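Local coordinates for protein xyloglucan-specific endo-beta-1,4-glucanase BoGH5A (PDB 3ZMR) that cleaves internal beta-1,4-glucosidic linkages in the backbone of xyloglucan, with retention of configuration, to release xyloglucan oligosaccharides, at residues Leu256-Asn261 with Phe332-Tyr337; Gln286-Thr291 with Leu304-Tyr309. All coordinates share one frame; numbering follows the deposited sequence.

Contact 1: residues Leu256-Asn261 with Phe332-Tyr337; sequences LFAGTN and FLECHY. With GLC (alpha-D-glucopyranose), chain L; BGC (beta-D-glucopyranose), chain C.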
loop_
_atom_site.group_PDB
_atom_site.type_symbol
_atom_site.label_atom_id
_atom_site.label_comp_id
_atom_site.label_asym_id
_atom_site.label_seq_id
_atom_site.Cartn_x
_atom_site.Cartn_y
_atom_site.Cartn_z
ATOM N N LEU A 256 3.551 2.238 -12.301
ATOM C CA LEU A 256 2.614 1.846 -11.240
ATOM C C LEU A 256 2.386 3.010 -10.296
ATOM O O LEU A 256 3.282 3.864 -10.112
ATOM C CB LEU A 256 3.151 0.643 -10.442
ATOM C CG LEU A 256 3.350 -0.712 -11.167
ATOM C CD1 LEU A 256 4.674 -0.779 -11.897
ATOM C CD2 LEU A 256 3.262 -1.866 -10.168
ATOM N N PHE A 257 1.175 3.064 -9.733
ATOM C CA PHE A 257 0.833 4.060 -8.721
ATOM C C PHE A 257 0.686 3.398 -7.361
ATOM O O PHE A 257 0.096 2.327 -7.257
ATOM C CB PHE A 257 -0.488 4.789 -9.012
ATOM C CG PHE A 257 -0.606 5.472 -10.357
ATOM C CD1 PHE A 257 0.473 5.967 -11.087
ATOM C CD2 PHE A 257 -1.885 5.701 -10.852
ATOM C CE1 PHE A 257 0.262 6.600 -12.286
ATOM C CE2 PHE A 257 -2.082 6.354 -12.040
ATOM C CZ PHE A 257 -1.016 6.791 -12.770
ATOM N N ALA A 258 1.213 4.056 -6.331
ATOM C CA ALA A 258 1.061 3.603 -4.936
ATOM C C ALA A 258 0.340 4.686 -4.136
ATOM O O ALA A 258 0.816 5.807 -4.061
ATOM C CB ALA A 258 2.416 3.304 -4.299
ATOM N N GLY A 259 -0.813 4.353 -3.536
ATOM C CA GLY A 259 -1.741 5.403 -3.119
ATOM C C GLY A 259 -1.280 6.263 -1.937
ATOM O O GLY A 259 -1.563 7.467 -1.877
ATOM N N THR A 260 -0.606 5.601 -0.998
ATOM C CA THR A 260 -0.224 6.195 0.283
ATOM C C THR A 260 1.153 5.667 0.690
ATOM O O THR A 260 1.713 4.812 0.021
ATOM C CB THR A 260 -1.260 5.873 1.406
ATOM O OG1 THR A 260 -1.129 4.497 1.806
ATOM C CG2 THR A 260 -2.691 6.174 0.968
ATOM N N ASN A 261 1.662 6.165 1.810
ATOM C CA ASN A 261 2.903 5.660 2.356
ATOM C C ASN A 261 2.602 4.912 3.669
ATOM O O ASN A 261 1.980 3.852 3.625
ATOM C CB ASN A 261 3.918 6.787 2.500
ATOM C CG ASN A 261 5.289 6.286 2.902
ATOM O OD1 ASN A 261 5.774 5.299 2.361
ATOM N ND2 ASN A 261 5.929 6.973 3.848
ATOM N N PHE A 332 -1.295 -4.801 -6.073
ATOM C CA PHE A 332 -0.220 -5.263 -5.174
ATOM C C PHE A 332 -0.481 -4.760 -3.745
ATOM O O PHE A 332 -1.010 -3.650 -3.573
ATOM C CB PHE A 332 1.122 -4.601 -5.518
ATOM C CG PHE A 332 1.813 -5.086 -6.766
ATOM C CD1 PHE A 332 1.376 -4.743 -8.042
ATOM C CD2 PHE A 332 3.012 -5.787 -6.650
ATOM C CE1 PHE A 332 2.087 -5.154 -9.180
ATOM C CE2 PHE A 332 3.723 -6.202 -7.762
ATOM C CZ PHE A 332 3.275 -5.890 -9.041
ATOM N N LEU A 333 0.011 -5.507 -2.759
ATOM C CA LEU A 333 0.157 -5.020 -1.381
ATOM C C LEU A 333 1.578 -4.491 -1.191
ATOM O O LEU A 333 2.547 -5.063 -1.731
ATOM C CB LEU A 333 -0.049 -6.178 -0.391
ATOM C CG LEU A 333 0.259 -5.900 1.083
ATOM C CD1 LEU A 333 -0.732 -4.907 1.657
ATOM C CD2 LEU A 333 0.157 -7.184 1.867
ATOM N N GLU A 334 1.704 -3.417 -0.396
ATOM C CA GLU A 334 3.002 -2.869 0.021
ATOM C C GLU A 334 3.149 -2.891 1.545
ATOM O O GLU A 334 2.286 -2.407 2.270
ATOM C CB GLU A 334 3.179 -1.435 -0.481
ATOM C CG GLU A 334 4.465 -0.762 -0.017
ATOM C CD GLU A 334 4.693 0.607 -0.597
ATOM O OE1 GLU A 334 3.733 1.189 -1.198
ATOM O OE2 GLU A 334 5.844 1.121 -0.438
ATOM N N CYS A 335 4.292 -3.426 1.983
ATOM C CA CYS A 335 4.792 -3.304 3.339
ATOM C C CYS A 335 6.205 -2.740 3.278
ATOM O O CYS A 335 6.867 -2.795 2.229
ATOM C CB CYS A 335 4.842 -4.653 4.052
ATOM S SG CYS A 335 3.225 -5.464 4.235
ATOM N N HIS A 336 6.659 -2.194 4.404
ATOM C CA HIS A 336 8.045 -1.807 4.577
ATOM C C HIS A 336 8.641 -2.706 5.637
ATOM O O HIS A 336 7.914 -3.271 6.449
ATOM C CB HIS A 336 8.160 -0.322 4.945
ATOM C CG HIS A 336 7.630 0.615 3.911
ATOM N ND1 HIS A 336 7.440 1.956 4.138
ATOM C CD2 HIS A 336 7.270 0.398 2.624
ATOM C CE1 HIS A 336 6.967 2.516 3.037
ATOM N NE2 HIS A 336 6.840 1.587 2.112
ATOM N N TYR A 337 9.965 -2.813 5.663
ATOM C CA TYR A 337 10.605 -3.776 6.591
ATOM C C TYR A 337 11.940 -3.207 7.063
ATOM O O TYR A 337 12.893 -3.106 6.293
ATOM C CB TYR A 337 10.816 -5.152 5.943
ATOM C CG TYR A 337 11.250 -6.175 6.957
ATOM C CD1 TYR A 337 10.355 -6.696 7.887
ATOM C CD2 TYR A 337 12.581 -6.565 7.041
ATOM C CE1 TYR A 337 10.778 -7.592 8.847
ATOM C CE2 TYR A 337 13.017 -7.469 7.986
ATOM C CZ TYR A 337 12.100 -7.988 8.891
ATOM O OH TYR A 337 12.509 -8.889 9.849
HETATM C C1 GLC L . 9.902 4.856 6.060
HETATM C C2 GLC L . 9.494 6.173 5.411
HETATM C C3 GLC L . 10.708 6.968 4.926
HETATM C C4 GLC L . 11.664 7.106 6.115
HETATM C C5 GLC L . 11.900 5.744 6.784
HETATM C C6 GLC L . 12.862 5.788 7.968
HETATM O O2 GLC L . 8.579 5.901 4.383
HETATM O O3 GLC L . 10.321 8.229 4.334
HETATM O O4 GLC L . 12.864 7.598 5.586
HETATM O O5 GLC L . 10.676 5.173 7.187
HETATM O O6 GLC L . 14.158 5.549 7.452
HETATM C C2 BGC C . 9.287 6.160 5.466
HETATM C C3 BGC C . 10.583 6.853 5.014
HETATM C C4 BGC C . 11.628 6.910 6.124
HETATM C C5 BGC C . 11.770 5.458 6.600
HETATM C C6 BGC C . 12.850 5.338 7.661
HETATM C C1 BGC C . 9.438 4.838 6.232
HETATM O O2 BGC C . 8.463 5.932 4.323
HETATM O O3 BGC C . 10.259 8.190 4.578
HETATM O O4 BGC C . 12.853 7.520 5.627
HETATM O O5 BGC C . 10.530 4.963 7.145
HETATM O O6 BGC C . 12.603 6.369 8.632
HETATM O O HOH W 1 4.096 3.918 -1.091
#
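Leu256 and Phe332 make the apolar part of this contact: methyl CD2 of Leu256 lies 3.6 Å from CE1 of the Phe332 ring, and the two side chains cross at about a right angle. Both suit the interior of a closed barrel, where Ile212 packs on Leu256, Ile392 on Phe332, and Ile305 on both. One layer up, the small Ala258 leaves room for a carboxylate, its CB 4.0 Å from Glu334 OE1.

The polar interactions begin with Glu334. CG stands anti to the backbone N (chi1 176°), and the chain continues extended beyond it, bringing the carboxylate toward 256-261. A water donates to both Glu334 OE1 and Thr260 O, each at 2.8 Å, and so ties the segments together without a direct hydrogen bond. OE1 also accepts from Gln307, while OE2 forms a salt bridge with Arg172. His336 NE2 gives its N-H to Glu334 OE2 over 2.8 Å, meeting that oxygen from above the carboxylate plane; OE2 itself lies in the plane of the ring. With ND1 bonded to Glu262, the imidazole is held at both nitrogens and its rotation is fixed. Its CE1 comes edge-on to Asn261 OD1 at 3.1 Å, the amide and ring planes 45° apart. An alanine at His336 would probably leave Glu334 OE2 and Glu262 each without this partner and open a gap beside the Asn261 amide.

The sugar is bound by Asn261, whose ND2 donates an almost straight bond (168°) to O2 of the alpha-glucose, 2.9 Å away, and by His216; the overlapping beta anomer is bound similarly. Arg172 donates to OD1, leaving ND2 to face the ligand. Asn261 and the probable proton donor Glu262 form the Asn-Glu pair characteristic of family 5 (beta/alpha)8-barrel glycosidases, with His336 in the same substrate pocket.

Contact 2: residues Gln286-Thr291 with Leu304-Tyr309; sequences QVFVNT and LIVQAY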
loop_
_atom_site.group_PDB
_atom_site.type_symbol
_atom_site.label_atom_id
_atom_site.label_comp_id
_atom_site.label_asym_id
_atom_site.label_seq_id
_atom_site.Cartn_x
_atom_site.Cartn_y
_atom_site.Cartn_z
ATOM N N GLN A 286 -9.110 2.170 -0.732
ATOM C CA GLN A 286 -10.274 2.118 -1.616
ATOM C C GLN A 286 -10.513 3.439 -2.376
ATOM O O GLN A 286 -10.801 3.416 -3.581
ATOM C CB GLN A 286 -11.535 1.698 -0.847
ATOM C CG GLN A 286 -12.703 1.451 -1.810
ATOM C CD GLN A 286 -12.530 0.171 -2.598
ATOM O OE1 GLN A 286 -12.570 -0.923 -2.031
ATOM N NE2 GLN A 286 -12.293 0.304 -3.900
ATOM N N VAL A 287 -10.390 4.564 -1.682
ATOM C CA VAL A 287 -10.495 5.869 -2.315
ATOM C C VAL A 287 -9.497 5.985 -3.476
ATOM O O VAL A 287 -9.820 6.443 -4.573
ATOM C CB VAL A 287 -10.296 7.031 -1.326
ATOM C CG1 VAL A 287 -10.235 8.369 -2.055
ATOM C CG2 VAL A 287 -11.433 7.050 -0.306
ATOM N N PHE A 288 -8.248 5.617 -3.209
ATOM C CA PHE A 288 -7.212 5.683 -4.217
ATOM C C PHE A 288 -7.576 4.821 -5.443
ATOM O O PHE A 288 -7.506 5.275 -6.562
ATOM C CB PHE A 288 -5.896 5.238 -3.579
ATOM C CG PHE A 288 -4.831 4.795 -4.564
ATOM C CD1 PHE A 288 -4.242 5.664 -5.483
ATOM C CD2 PHE A 288 -4.420 3.464 -4.567
ATOM C CE1 PHE A 288 -3.268 5.211 -6.374
ATOM C CE2 PHE A 288 -3.439 3.024 -5.430
ATOM C CZ PHE A 288 -2.858 3.890 -6.323
ATOM N N VAL A 289 -7.962 3.577 -5.221
ATOM C CA VAL A 289 -8.314 2.695 -6.341
ATOM C C VAL A 289 -9.501 3.289 -7.146
ATOM O O VAL A 289 -9.452 3.366 -8.376
ATOM C CB VAL A 289 -8.610 1.256 -5.861
ATOM C CG1 VAL A 289 -9.201 0.393 -6.970
ATOM C CG2 VAL A 289 -7.331 0.633 -5.337
ATOM N N ASN A 290 -10.540 3.697 -6.431
ATOM C CA ASN A 290 -11.725 4.297 -7.052
ATOM C C ASN A 290 -11.342 5.454 -7.974
ATOM O O ASN A 290 -11.816 5.558 -9.082
ATOM C CB ASN A 290 -12.686 4.851 -5.998
ATOM C CG ASN A 290 -13.383 3.790 -5.196
ATOM O OD1 ASN A 290 -13.340 2.586 -5.514
ATOM N ND2 ASN A 290 -14.060 4.248 -4.130
ATOM N N THR A 291 -10.493 6.341 -7.450
ATOM C CA THR A 291 -10.104 7.561 -8.137
ATOM C C THR A 291 -9.330 7.262 -9.431
ATOM O O THR A 291 -9.625 7.809 -10.475
ATOM C CB THR A 291 -9.254 8.459 -7.187
ATOM O OG1 THR A 291 -10.002 8.769 -5.994
ATOM C CG2 THR A 291 -8.778 9.746 -7.878
ATOM N N LEU A 304 -1.836 -1.214 -9.561
ATOM C CA LEU A 304 -1.909 -0.300 -8.414
ATOM C C LEU A 304 -1.380 -0.986 -7.160
ATOM O O LEU A 304 -1.536 -2.188 -6.978
ATOM C CB LEU A 304 -3.342 0.195 -8.198
ATOM C CG LEU A 304 -4.043 0.841 -9.403
ATOM C CD1 LEU A 304 -5.428 1.308 -9.008
ATOM C CD2 LEU A 304 -3.243 1.974 -10.014
ATOM N N ILE A 305 -0.833 -0.175 -6.257
ATOM C CA ILE A 305 -0.175 -0.668 -5.069
ATOM C C ILE A 305 -0.821 0.003 -3.855
ATOM O O ILE A 305 -0.844 1.244 -3.760
ATOM C CB ILE A 305 1.321 -0.354 -5.071
ATOM C CG1 ILE A 305 2.015 -0.882 -6.310
ATOM C CG2 ILE A 305 1.981 -0.885 -3.804
ATOM C CD1 ILE A 305 3.336 -0.212 -6.585
ATOM N N VAL A 306 -1.379 -0.805 -2.950
ATOM C CA VAL A 306 -2.041 -0.337 -1.761
ATOM C C VAL A 306 -1.290 -0.817 -0.528
ATOM O O VAL A 306 -0.561 -1.815 -0.576
ATOM C CB VAL A 306 -3.542 -0.758 -1.743
ATOM C CG1 VAL A 306 -4.296 -0.051 -2.870
ATOM C CG2 VAL A 306 -3.716 -2.276 -1.767
ATOM N N GLN A 307 -1.414 -0.065 0.577
ATOM C CA GLN A 307 -0.527 -0.247 1.713
ATOM C C GLN A 307 -1.193 -0.867 2.927
ATOM O O GLN A 307 -2.371 -0.601 3.230
ATOM C CB GLN A 307 0.029 1.108 2.142
ATOM C CG GLN A 307 0.980 1.745 1.143
ATOM C CD GLN A 307 0.315 2.077 -0.168
ATOM O OE1 GLN A 307 -0.759 2.723 -0.214
ATOM N NE2 GLN A 307 0.938 1.659 -1.257
ATOM N N ALA A 308 -0.431 -1.698 3.617
ATOM C CA ALA A 308 -0.814 -2.127 4.967
ATOM C C ALA A 308 -0.781 -0.937 5.933
ATOM O O ALA A 308 -0.140 0.081 5.659
ATOM C CB ALA A 308 0.117 -3.209 5.444
ATOM N N TYR A 309 -1.485 -1.082 7.047
ATOM C CA TYR A 309 -1.498 -0.065 8.091
ATOM C C TYR A 309 -0.044 0.106 8.575
ATOM O O TYR A 309 0.608 -0.876 8.901
ATOM C CB TYR A 309 -2.424 -0.472 9.231
ATOM C CG TYR A 309 -2.719 0.668 10.190
ATOM C CD1 TYR A 309 -1.840 0.980 11.222
ATOM C CD2 TYR A 309 -3.866 1.446 10.054
ATOM C CE1 TYR A 309 -2.091 2.043 12.076
ATOM C CE2 TYR A 309 -4.140 2.498 10.929
ATOM C CZ TYR A 309 -3.240 2.795 11.927
ATOM O OH TYR A 309 -3.543 3.844 12.768
#
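The axes of helix segment 286-291 and strand 304-307 run nearly antiparallel, at 165° between their N-to-C directions, and approach to 9.3 Å, with Val289 opposite Leu304 and Phe288 opposite Val306. No hydrogen bond joins them, and the contact is made mainly by apolar side chains.

Phe288 is the residue with most surface buried in the contact. Its CG is anti to the backbone N (chi1 160°), and the ring presents its CD2-CE2 side to the strand. Val306 CG1 meets the ring at its edge, in plane, 3.9 Å from CD2. CE2 comes 4.0 Å from Leu304 CB and 3.6 Å from the backbone oxygen of Ile305, and CZ reaches on toward Leu304 CD2. A flat, wide ring suits this place because it can span three successive strand residues. Val289, shorter and branched, fills the space next to it: its CG2 lies 4.0 Å from Val306 CG1 and 4.2 Å from Leu304 CD1. The two leucine methyls are thus divided between the helix residues, CD1 to Val289 and CD2 to Phe288.

Ile305 points the other way, into the barrel, where it touches Phe332 and Glu334. Strand 304-307 bonds through its backbone to strands 255-258 and 331-337 on its two flanks, while helix 275-293 covers its outer face; Trp241 of the adjacent helix 227-248 meets the Phe288 ring.

The two contacts have centres 8 Å apart, and strand 304-307 of contact 2 stands in the barrel between the two strands of contact 1. Its Ile305 turns to the interior, touching Leu256, Ala258, Phe332 and Glu334 of contact 1, while Leu304 and Val306 pack against the helix outside. Gln307 joins the contacts: its OE1 lies 2.7 Å from Thr260 OG1, a probable hydrogen bond. Phe332 N and Leu304 O, 2.8 Å apart, probably make another, and Gly259 CA packs 3.5 Å from Phe288 CD1. Contact 1 itself touches the sugar; in contact 2, the Ile305 side chain remains about 11 Å from that of the inferred nucleophile Glu395.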